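Local structure of HNH endonuclease (Geobacter metallireducens, 4H9D) at residues 72-75 / 76-80; 7-10 / 11-14; 86-89 / 90-93. The protein probably nicks DNA in a manganese-dependent reaction, as a zinc-binding endonuclease of the HNH family. One frame throughout, in Å; residues are numbered along the deposited sequence.

All three contacts are short-range, within a helix or at its start. Interaction 1, at the junction of strand 69-73 and helix 74-82, is partly buried and owes its character to zinc-bound cysteine sulfurs. Interaction 3 lies on the next helix, 85-92; much of it is surface, yet W88 is buried, and aromatic and aliphatic groups replace the metal chemistry. The two touch: the Y91 hydroxyl meets the carboxylate of E75, and W88 packs near K80. Interaction 2 stands apart at the surface, its centre about 24 Å from that of interaction 1 and on the opposite side of the chain's centre. It starts helix 10-24 with a serine-glutamate cap and no metal.

Interaction 1: 72-75 / 76-80; sequences ACKE and CNNRK. With ZN (zinc ion), chain D.
C73 and C76 hold the same zinc ion, each SG 2.5 Å from the metal. The C73 sulfur, turned between its backbone N and carbonyl carbon (chi1 76°), also accepts a nearly straight bond from C76 N at 3.6 Å, so one thiolate both ligates the zinc and N-caps helix 74-82. Backbone bonds carry the helix onward: N77 N to C73 O at 2.9 Å, N78 N weakly to K74 O, and R79 N to E75 O at 3.1 Å. Charge and packing join E75 and R79, whose side chains run alongside each other. E75 CG sits 3.3 Å from R79 NE, at the edge of the guanidinium, while OE2 stays 3.8 Å from NE in a long salt bridge. OE2 lies well out of the guanidinium plane, so no N-H points at it and only the charges attract; the carboxylate is turned 58° from the guanidinium. That oxygen is hydrogen-bonded to the Y91 hydroxyl. Cut back to an alanine, R79 would probably leave the E75 carboxylate without its nearby positive charge and uncover E75 CG. With C38 and C41 completing the site, the C73-C76 pair is the second CxxC knuckle of a four-cysteine zinc site within the HNH domain.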
ATOM      1  N   ALA A  72      11.346 -18.135   1.235  1.00 51.36           N
ATOM      2  CA  ALA A  72      10.381 -17.563   2.165  1.00 46.79           C
ATOM      3  C   ALA A  72       8.960 -18.009   1.837  1.00 50.00           C
ATOM      4  O   ALA A  72       8.626 -18.237   0.673  1.00 55.54           O
ATOM      5  CB  ALA A  72      10.473 -16.054   2.142  1.00 29.67           C
ATOM      6  N   CYS A  73       8.130 -18.142   2.871  1.00 46.14           N
ATOM      7  CA  CYS A  73       6.730 -18.544   2.705  1.00 49.12           C
ATOM      8  C   CYS A  73       5.891 -17.319   2.340  1.00 55.07           C
ATOM      9  O   CYS A  73       6.301 -16.179   2.564  1.00 50.31           O
ATOM     10  CB  CYS A  73       6.186 -19.166   3.993  1.00 49.62           C
ATOM     11  SG  CYS A  73       5.783 -17.971   5.310  1.00 58.38           S
ATOM     12  N   LYS A  74       4.715 -17.562   1.776  1.00 71.53           N
ATOM     13  CA  LYS A  74       3.809 -16.495   1.356  1.00 74.20           C
ATOM     14  C   LYS A  74       3.711 -15.314   2.337  1.00 72.83           C
ATOM     15  O   LYS A  74       4.061 -14.179   1.999  1.00 69.66           O
ATOM     16  CB  LYS A  74       2.425 -17.111   1.102  1.00 84.90           C
ATOM     17  CG  LYS A  74       1.302 -16.142   0.767  1.00 90.14           C
ATOM     18  CD  LYS A  74       0.061 -16.903   0.304  1.00 95.63           C
ATOM     19  CE  LYS A  74      -0.345 -18.000   1.293  1.00 99.02           C
ATOM     20  NZ  LYS A  74      -1.484 -18.833   0.800  1.00103.53           N
ATOM     21  N   GLU A  75       3.252 -15.602   3.552  1.00 67.03           N
ATOM     22  CA  GLU A  75       3.063 -14.608   4.608  1.00 65.75           C
ATOM     23  C   GLU A  75       4.293 -13.762   4.947  1.00 61.15           C
ATOM     24  O   GLU A  75       4.218 -12.531   5.008  1.00 61.57           O
ATOM     25  CB  GLU A  75       2.560 -15.316   5.862  1.00 94.03           C
ATOM     26  CG  GLU A  75       2.179 -14.408   7.005  1.00103.57           C
ATOM     27  CD  GLU A  75       1.636 -15.187   8.190  1.00115.41           C
ATOM     28  OE1 GLU A  75       0.633 -15.911   8.008  1.00117.75           O
ATOM     29  OE2 GLU A  75       2.209 -15.082   9.298  1.00119.45           O
ATOM     30  N   CYS A  76       5.420 -14.425   5.183  1.00 57.71           N
ATOM     31  CA  CYS A  76       6.660 -13.732   5.516  1.00 58.23           C
ATOM     32  C   CYS A  76       7.151 -12.868   4.363  1.00 53.56           C
ATOM     33  O   CYS A  76       7.613 -11.741   4.568  1.00 52.06           O
ATOM     34  CB  CYS A  76       7.765 -14.733   5.884  1.00 58.41           C
ATOM     35  SG  CYS A  76       7.811 -15.234   7.625  1.00 56.94           S
ATOM     36  N   ASN A  77       7.055 -13.389   3.148  1.00 55.72           N
ATOM     37  CA  ASN A  77       7.536 -12.637   2.003  1.00 54.39           C
ATOM     38  C   ASN A  77       6.864 -11.282   1.824  1.00 55.40           C
ATOM     39  O   ASN A  77       7.539 -10.308   1.470  1.00 59.58           O
ATOM     40  CB  ASN A  77       7.388 -13.452   0.725  1.00 52.84           C
ATOM     41  CG  ASN A  77       7.944 -12.732  -0.473  1.00 53.94           C
ATOM     42  OD1 ASN A  77       9.105 -12.314  -0.477  1.00 55.93           O
ATOM     43  ND2 ASN A  77       7.119 -12.571  -1.497  1.00 54.05           N
ATOM     44  N   ASN A  78       5.550 -11.213   2.055  1.00 54.65           N
ATOM     45  CA  ASN A  78       4.800  -9.959   1.912  1.00 59.31           C
ATOM     46  C   ASN A  78       5.001  -9.050   3.111  1.00 59.55           C
ATOM     47  O   ASN A  78       5.388  -7.891   2.965  1.00 60.35           O
ATOM     48  CB  ASN A  78       3.312 -10.246   1.764  1.00 62.92           C
ATOM     49  CG  ASN A  78       3.020 -11.151   0.595  1.00 68.19           C
ATOM     50  OD1 ASN A  78       3.274 -10.793  -0.558  1.00 65.61           O
ATOM     51  ND2 ASN A  78       2.495 -12.337   0.880  1.00 71.05           N
ATOM     52  N   ARG A  79       4.719  -9.588   4.295  1.00 53.46           N
ATOM     53  CA  ARG A  79       4.864  -8.853   5.536  1.00 52.31           C
ATOM     54  C   ARG A  79       6.210  -8.162   5.643  1.00 50.24           C
ATOM     55  O   ARG A  79       6.322  -7.116   6.273  1.00 50.28           O
ATOM     56  CB  ARG A  79       4.684  -9.791   6.726  1.00 52.44           C
ATOM     57  CG  ARG A  79       3.244 -10.026   7.109  1.00 58.09           C
ATOM     58  CD  ARG A  79       3.095 -11.258   7.989  1.00 63.96           C
ATOM     59  NE  ARG A  79       1.724 -11.431   8.464  1.00 70.62           N
ATOM     60  CZ  ARG A  79       1.168 -10.686   9.416  1.00 78.72           C
ATOM     61  NH1 ARG A  79       1.870  -9.718   9.999  1.00 80.48           N
ATOM     62  NH2 ARG A  79      -0.092 -10.898   9.784  1.00 84.43           N
ATOM     63  N   LYS A  80       7.237  -8.741   5.039  1.00 56.07           N
ATOM     64  CA  LYS A  80       8.548  -8.132   5.111  1.00 55.44           C
ATOM     65  C   LYS A  80       8.549  -6.895   4.218  1.00 59.29           C
ATOM     66  O   LYS A  80       9.407  -6.024   4.353  1.00 60.79           O
ATOM     67  CB  LYS A  80       9.631  -9.125   4.666  1.00 56.64           C
ATOM     68  CG  LYS A  80      11.053  -8.605   4.865  1.00 59.31           C
ATOM     69  CD  LYS A  80      12.117  -9.579   4.392  1.00 63.33           C
ATOM     70  CE  LYS A  80      13.517  -8.987   4.564  1.00 65.38           C
ATOM     71  NZ  LYS A  80      13.780  -8.549   5.980  1.00 63.46           N
TER
HETATM   72 ZN    ZN D 201       7.682 -17.685   6.967  1.00 51.95          ZN

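Interaction 2: 7-10 / 11-14; sequences EVSE and QEVK
The carbonyl oxygen of S9 accepts from V13 N at 3.0 Å, and E10 O accepts weakly from K14 N, which together make the first turn of helix 10-24. Its start is a capping box: S9 is the N-cap, and the E12 side chain reaches back to the backbone N of S9. The more secure half of the box is the bond from S9 N to E12 OE1, 2.7 Å long with an N-H...O angle of 155°. The donor comes to the anti side of OE1, 28° out of the carboxylate plane. E12 gets there with CG beside its own backbone N (chi1 -73°) and, with the chain extended beyond CG, the carboxylate reaches S9. In the other half S9 OG accepts a weak bond from E12 N, but the position of OG is doubtful, because it is modelled too near the side chain of Q11; its very short approach to E12 OE1 deserves the same caution. A carboxylate at this end of a helix probably also gains from the helix dipole. Next to the polar box lies a small apolar pair. V8, just before the N-cap, and V13, four residues beyond it, cross at about a right angle, the placing of a hydrophobic staple. V8 CG1 also rests on the aliphatic part of E12, 4.0 Å from its CB. The staple itself closes methyl to methyl, V8 CG1 on V13 CG2, at 3.9 Å.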
ATOM      1  N   GLU A   7      21.356   5.323  -6.655  1.00 69.72           N
ATOM      2  CA  GLU A   7      20.410   4.957  -7.686  1.00 69.68           C
ATOM      3  C   GLU A   7      20.681   3.570  -8.243  1.00 63.65           C
ATOM      4  O   GLU A   7      21.826   3.116  -8.292  1.00 63.32           O
ATOM      5  CB  GLU A   7      20.436   5.976  -8.823  1.00 95.54           C
ATOM      6  CG  GLU A   7      19.229   5.869  -9.737  1.00102.53           C
ATOM      7  CD  GLU A   7      19.380   6.658 -11.022  1.00109.26           C
ATOM      8  OE1 GLU A   7      20.185   6.234 -11.882  1.00108.86           O
ATOM      9  OE2 GLU A   7      18.693   7.698 -11.166  1.00112.62           O
ATOM     10  N   VAL A   8      19.611   2.895  -8.646  1.00 48.31           N
ATOM     11  CA  VAL A   8      19.719   1.571  -9.228  1.00 44.72           C
ATOM     12  C   VAL A   8      19.021   1.658 -10.569  1.00 49.76           C
ATOM     13  O   VAL A   8      17.791   1.781 -10.631  1.00 48.81           O
ATOM     14  CB  VAL A   8      19.022   0.511  -8.356  1.00 55.77           C
ATOM     15  CG1 VAL A   8      19.332  -0.877  -8.888  1.00 50.97           C
ATOM     16  CG2 VAL A   8      19.472   0.649  -6.908  1.00 55.87           C
ATOM     17  N   SER A   9      19.802   1.613 -11.640  1.00 68.96           N
ATOM     18  CA  SER A   9      19.249   1.705 -12.983  1.00 72.05           C
ATOM     19  C   SER A   9      18.322   0.543 -13.316  1.00 73.95           C
ATOM     20  O   SER A   9      18.388  -0.513 -12.684  1.00 74.35           O
ATOM     21  CB  SER A   9      20.383   1.775 -14.007  1.00 58.85           C
ATOM     22  OG  SER A   9      21.373   0.800 -13.750  1.00 56.73           O
ATOM     23  N   GLU A  10      17.449   0.746 -14.303  1.00 72.45           N
ATOM     24  CA  GLU A  10      16.526  -0.299 -14.721  1.00 77.85           C
ATOM     25  C   GLU A  10      17.278  -1.355 -15.511  1.00 79.98           C
ATOM     26  O   GLU A  10      16.743  -2.419 -15.808  1.00 80.79           O
ATOM     27  CB  GLU A  10      15.389   0.276 -15.559  1.00133.19           C
ATOM     28  CG  GLU A  10      14.457   1.164 -14.761  1.00143.86           C
ATOM     29  CD  GLU A  10      13.083   1.274 -15.387  1.00152.18           C
ATOM     30  OE1 GLU A  10      12.991   1.697 -16.562  1.00156.54           O
ATOM     31  OE2 GLU A  10      12.092   0.936 -14.701  1.00151.83           O
ATOM     32  N   GLN A  11      18.523  -1.046 -15.855  1.00 57.28           N
ATOM     33  CA  GLN A  11      19.371  -1.985 -16.575  1.00 59.96           C
ATOM     34  C   GLN A  11      19.859  -2.954 -15.482  1.00 57.61           C
ATOM     35  O   GLN A  11      19.863  -4.180 -15.656  1.00 53.56           O
ATOM     36  CB  GLN A  11      20.559  -1.240 -17.202  1.00 88.71           C
ATOM     37  CG  GLN A  11      21.487  -0.635 -16.146  1.00 97.17           C
ATOM     38  CD  GLN A  11      22.393   0.472 -16.666  1.00107.74           C
ATOM     39  OE1 GLN A  11      21.924   1.465 -17.228  1.00108.52           O
ATOM     40  NE2 GLN A  11      23.701   0.313 -16.460  1.00112.58           N
ATOM     41  N   GLU A  12      20.248  -2.380 -14.343  1.00 68.67           N
ATOM     42  CA  GLU A  12      20.729  -3.158 -13.209  1.00 61.14           C
ATOM     43  C   GLU A  12      19.610  -4.022 -12.631  1.00 52.46           C
ATOM     44  O   GLU A  12      19.840  -5.170 -12.268  1.00 53.29           O
ATOM     45  CB  GLU A  12      21.274  -2.233 -12.109  1.00 70.05           C
ATOM     46  CG  GLU A  12      22.633  -1.572 -12.413  1.00 76.47           C
ATOM     47  CD  GLU A  12      22.977  -0.417 -11.448  1.00 82.78           C
ATOM     48  OE1 GLU A  12      22.326   0.652 -11.527  1.00 81.32           O
ATOM     49  OE2 GLU A  12      23.896  -0.582 -10.610  1.00 85.67           O
ATOM     50  N   VAL A  13      18.401  -3.479 -12.551  1.00 45.88           N
ATOM     51  CA  VAL A  13      17.292  -4.240 -11.986  1.00 48.31           C
ATOM     52  C   VAL A  13      16.956  -5.460 -12.828  1.00 57.77           C
ATOM     53  O   VAL A  13      16.729  -6.544 -12.288  1.00 59.83           O
ATOM     54  CB  VAL A  13      16.013  -3.376 -11.804  1.00 40.13           C
ATOM     55  CG1 VAL A  13      14.833  -4.267 -11.417  1.00 33.48           C
ATOM     56  CG2 VAL A  13      16.241  -2.322 -10.708  1.00 41.00           C
ATOM     57  N   LYS A  14      16.921  -5.289 -14.145  1.00 65.53           N
ATOM     58  CA  LYS A  14      16.623  -6.407 -15.027  1.00 61.98           C
ATOM     59  C   LYS A  14      17.731  -7.421 -14.885  1.00 57.13           C
ATOM     60  O   LYS A  14      17.487  -8.606 -14.675  1.00 55.76           O
ATOM     61  CB  LYS A  14      16.565  -5.959 -16.480  1.00 67.89           C
ATOM     62  CG  LYS A  14      15.206  -5.487 -16.966  1.00 75.92           C
ATOM     63  CD  LYS A  14      15.241  -5.308 -18.480  1.00 81.98           C
ATOM     64  CE  LYS A  14      15.777  -6.577 -19.159  1.00 85.62           C
ATOM     65  NZ  LYS A  14      15.943  -6.440 -20.637  1.00 89.08           N
TER

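Interaction 3: 86-89 / 90-93; sequences VEWE and EYLD
L92 lies on one face of the W88 indole: CG lies over the five-membered ring, 4.0 Å from its centroid and 21° off the ring normal, a CH-pi contact. The two methyls of L92 spread across the indole, CD1 beside NE1 and CD2 above CZ2, the latter pair 3.8 Å apart. Y91 meets the benzo part of the same indole. Its ring is inclined by 30° to the six-membered ring of W88, but the centroids are 5.2 Å apart, so the rings are slid past each other and hardly overlap. The touch is made obliquely by Y91 CD2, close to CZ3 and CE3 of W88. W88 and Y91 both carry CG anti to the backbone N, which swings the two rings out on neighbouring turns of the helix and brings them together. The helix itself is held by backbone bonds from L92 N to W88 O (2.7 Å), Y91 N to E87 O (2.8 Å) and D93 N to E89 O. A weak one runs from E90 N to V86 O. Past the last turn, S94 OG is hydrogen-bonded to the carbonyl oxygens of E90 and Y91. The carboxylate of E87 is engaged elsewhere, by L84 N and in a salt bridge with R35 of the second subunit. The rings face inward from helix 85-92: W88 packs on R79 and K80 of helix 74-82 and edge-to-face with Y40 in a loop, while Y91 touches R79 and the zinc ligand C76, joining this last helix to the zinc-bearing part of the fold.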
ATOM      1  N   VAL A  86      10.066  -1.966  12.387  1.00 73.20           N
ATOM      2  CA  VAL A  86       9.717  -2.246  13.775  1.00 75.74           C
ATOM      3  C   VAL A  86       8.532  -3.181  13.935  1.00 74.27           C
ATOM      4  O   VAL A  86       8.433  -3.887  14.939  1.00 70.42           O
ATOM      5  CB  VAL A  86       9.422  -0.951  14.547  1.00 80.01           C
ATOM      6  CG1 VAL A  86      10.701  -0.424  15.167  1.00 78.26           C
ATOM      7  CG2 VAL A  86       8.823   0.092  13.599  1.00 84.57           C
ATOM      8  N   GLU A  87       7.621  -3.169  12.967  1.00 57.65           N
ATOM      9  CA  GLU A  87       6.462  -4.049  13.031  1.00 58.45           C
ATOM     10  C   GLU A  87       6.977  -5.443  12.664  1.00 59.41           C
ATOM     11  O   GLU A  87       6.478  -6.460  13.155  1.00 60.49           O
ATOM     12  CB  GLU A  87       5.381  -3.613  12.029  1.00 66.34           C
ATOM     13  CG  GLU A  87       4.850  -2.179  12.201  1.00 71.76           C
ATOM     14  CD  GLU A  87       3.745  -1.804  11.192  1.00 73.57           C
ATOM     15  OE1 GLU A  87       3.961  -1.939   9.960  1.00 71.17           O
ATOM     16  OE2 GLU A  87       2.659  -1.360  11.635  1.00 74.09           O
ATOM     17  N   TRP A  88       7.991  -5.473  11.800  1.00 72.55           N
ATOM     18  CA  TRP A  88       8.585  -6.724  11.355  1.00 69.68           C
ATOM     19  C   TRP A  88       9.234  -7.420  12.537  1.00 71.79           C
ATOM     20  O   TRP A  88       8.882  -8.558  12.858  1.00 68.21           O
ATOM     21  CB  TRP A  88       9.620  -6.458  10.263  1.00 51.36           C
ATOM     22  CG  TRP A  88      10.339  -7.689   9.781  1.00 54.82           C
ATOM     23  CD1 TRP A  88      11.666  -7.965   9.918  1.00 52.96           C
ATOM     24  CD2 TRP A  88       9.770  -8.806   9.083  1.00 55.65           C
ATOM     25  NE1 TRP A  88      11.962  -9.183   9.349  1.00 53.80           N
ATOM     26  CE2 TRP A  88      10.815  -9.719   8.831  1.00 52.28           C
ATOM     27  CE3 TRP A  88       8.479  -9.123   8.647  1.00 53.91           C
ATOM     28  CZ2 TRP A  88      10.607 -10.924   8.166  1.00 49.15           C
ATOM     29  CZ3 TRP A  88       8.277 -10.319   7.987  1.00 51.67           C
ATOM     30  CH2 TRP A  88       9.333 -11.205   7.754  1.00 46.38           C
ATOM     31  N   GLU A  89      10.176  -6.741  13.187  1.00 80.88           N
ATOM     32  CA  GLU A  89      10.851  -7.313  14.346  1.00 81.01           C
ATOM     33  C   GLU A  89       9.815  -7.967  15.243  1.00 78.81           C
ATOM     34  O   GLU A  89       9.851  -9.170  15.477  1.00 81.22           O
ATOM     35  CB  GLU A  89      11.589  -6.229  15.132  1.00112.32           C
ATOM     36  CG  GLU A  89      13.104  -6.285  15.016  1.00122.19           C
ATOM     37  CD  GLU A  89      13.611  -5.905  13.636  1.00129.19           C
ATOM     38  OE1 GLU A  89      13.204  -6.552  12.650  1.00131.35           O
ATOM     39  OE2 GLU A  89      14.424  -4.959  13.538  1.00132.51           O
ATOM     40  N   GLU A  90       8.883  -7.157  15.729  1.00 62.85           N
ATOM     41  CA  GLU A  90       7.816  -7.632  16.599  1.00 69.10           C
ATOM     42  C   GLU A  90       7.087  -8.825  15.982  1.00 68.80           C
ATOM     43  O   GLU A  90       6.713  -9.764  16.692  1.00 72.59           O
ATOM     44  CB  GLU A  90       6.820  -6.502  16.883  1.00 95.53           C
ATOM     45  CG  GLU A  90       7.455  -5.262  17.512  1.00104.22           C
ATOM     46  CD  GLU A  90       6.424  -4.245  17.997  1.00114.51           C
ATOM     47  OE1 GLU A  90       5.538  -3.864  17.198  1.00114.78           O
ATOM     48  OE2 GLU A  90       6.504  -3.825  19.175  1.00120.01           O
ATOM     49  N   TYR A  91       6.878  -8.781  14.667  1.00 56.46           N
ATOM     50  CA  TYR A  91       6.214  -9.884  13.966  1.00 55.37           C
ATOM     51  C   TYR A  91       7.058 -11.150  14.164  1.00 54.36           C
ATOM     52  O   TYR A  91       6.530 -12.224  14.489  1.00 53.01           O
ATOM     53  CB  TYR A  91       6.090  -9.573  12.472  1.00 45.51           C
ATOM     54  CG  TYR A  91       5.736 -10.775  11.628  1.00 46.92           C
ATOM     55  CD1 TYR A  91       4.459 -11.351  11.689  1.00 44.51           C
ATOM     56  CD2 TYR A  91       6.690 -11.364  10.787  1.00 44.10           C
ATOM     57  CE1 TYR A  91       4.141 -12.494  10.929  1.00 42.25           C
ATOM     58  CE2 TYR A  91       6.388 -12.500  10.030  1.00 40.47           C
ATOM     59  CZ  TYR A  91       5.112 -13.060  10.109  1.00 45.63           C
ATOM     60  OH  TYR A  91       4.830 -14.212   9.397  1.00 56.09           O
ATOM     61  N   LEU A  92       8.371 -11.011  13.969  1.00 73.55           N
ATOM     62  CA  LEU A  92       9.286 -12.131  14.144  1.00 75.73           C
ATOM     63  C   LEU A  92       9.266 -12.532  15.605  1.00 80.55           C
ATOM     64  O   LEU A  92       8.854 -13.643  15.950  1.00 80.53           O
ATOM     65  CB  LEU A  92      10.705 -11.738  13.740  1.00 61.87           C
ATOM     66  CG  LEU A  92      10.906 -11.537  12.239  1.00 59.48           C
ATOM     67  CD1 LEU A  92      12.372 -11.191  11.947  1.00 56.54           C
ATOM     68  CD2 LEU A  92      10.477 -12.817  11.505  1.00 59.01           C
ATOM     69  N   ASP A  93       9.691 -11.603  16.459  1.00 97.54           N
ATOM     70  CA  ASP A  93       9.746 -11.813  17.901  1.00100.60           C
ATOM     71  C   ASP A  93       8.426 -12.285  18.507  1.00 99.98           C
ATOM     72  O   ASP A  93       8.348 -12.496  19.712  1.00107.75           O
ATOM     73  CB  ASP A  93      10.212 -10.525  18.594  1.00102.77           C
ATOM     74  CG  ASP A  93      11.630 -10.120  18.190  1.00103.09           C
ATOM     75  OD1 ASP A  93      12.148 -10.655  17.188  1.00 97.61           O
ATOM     76  OD2 ASP A  93      12.226  -9.255  18.867  1.00107.46           O
TER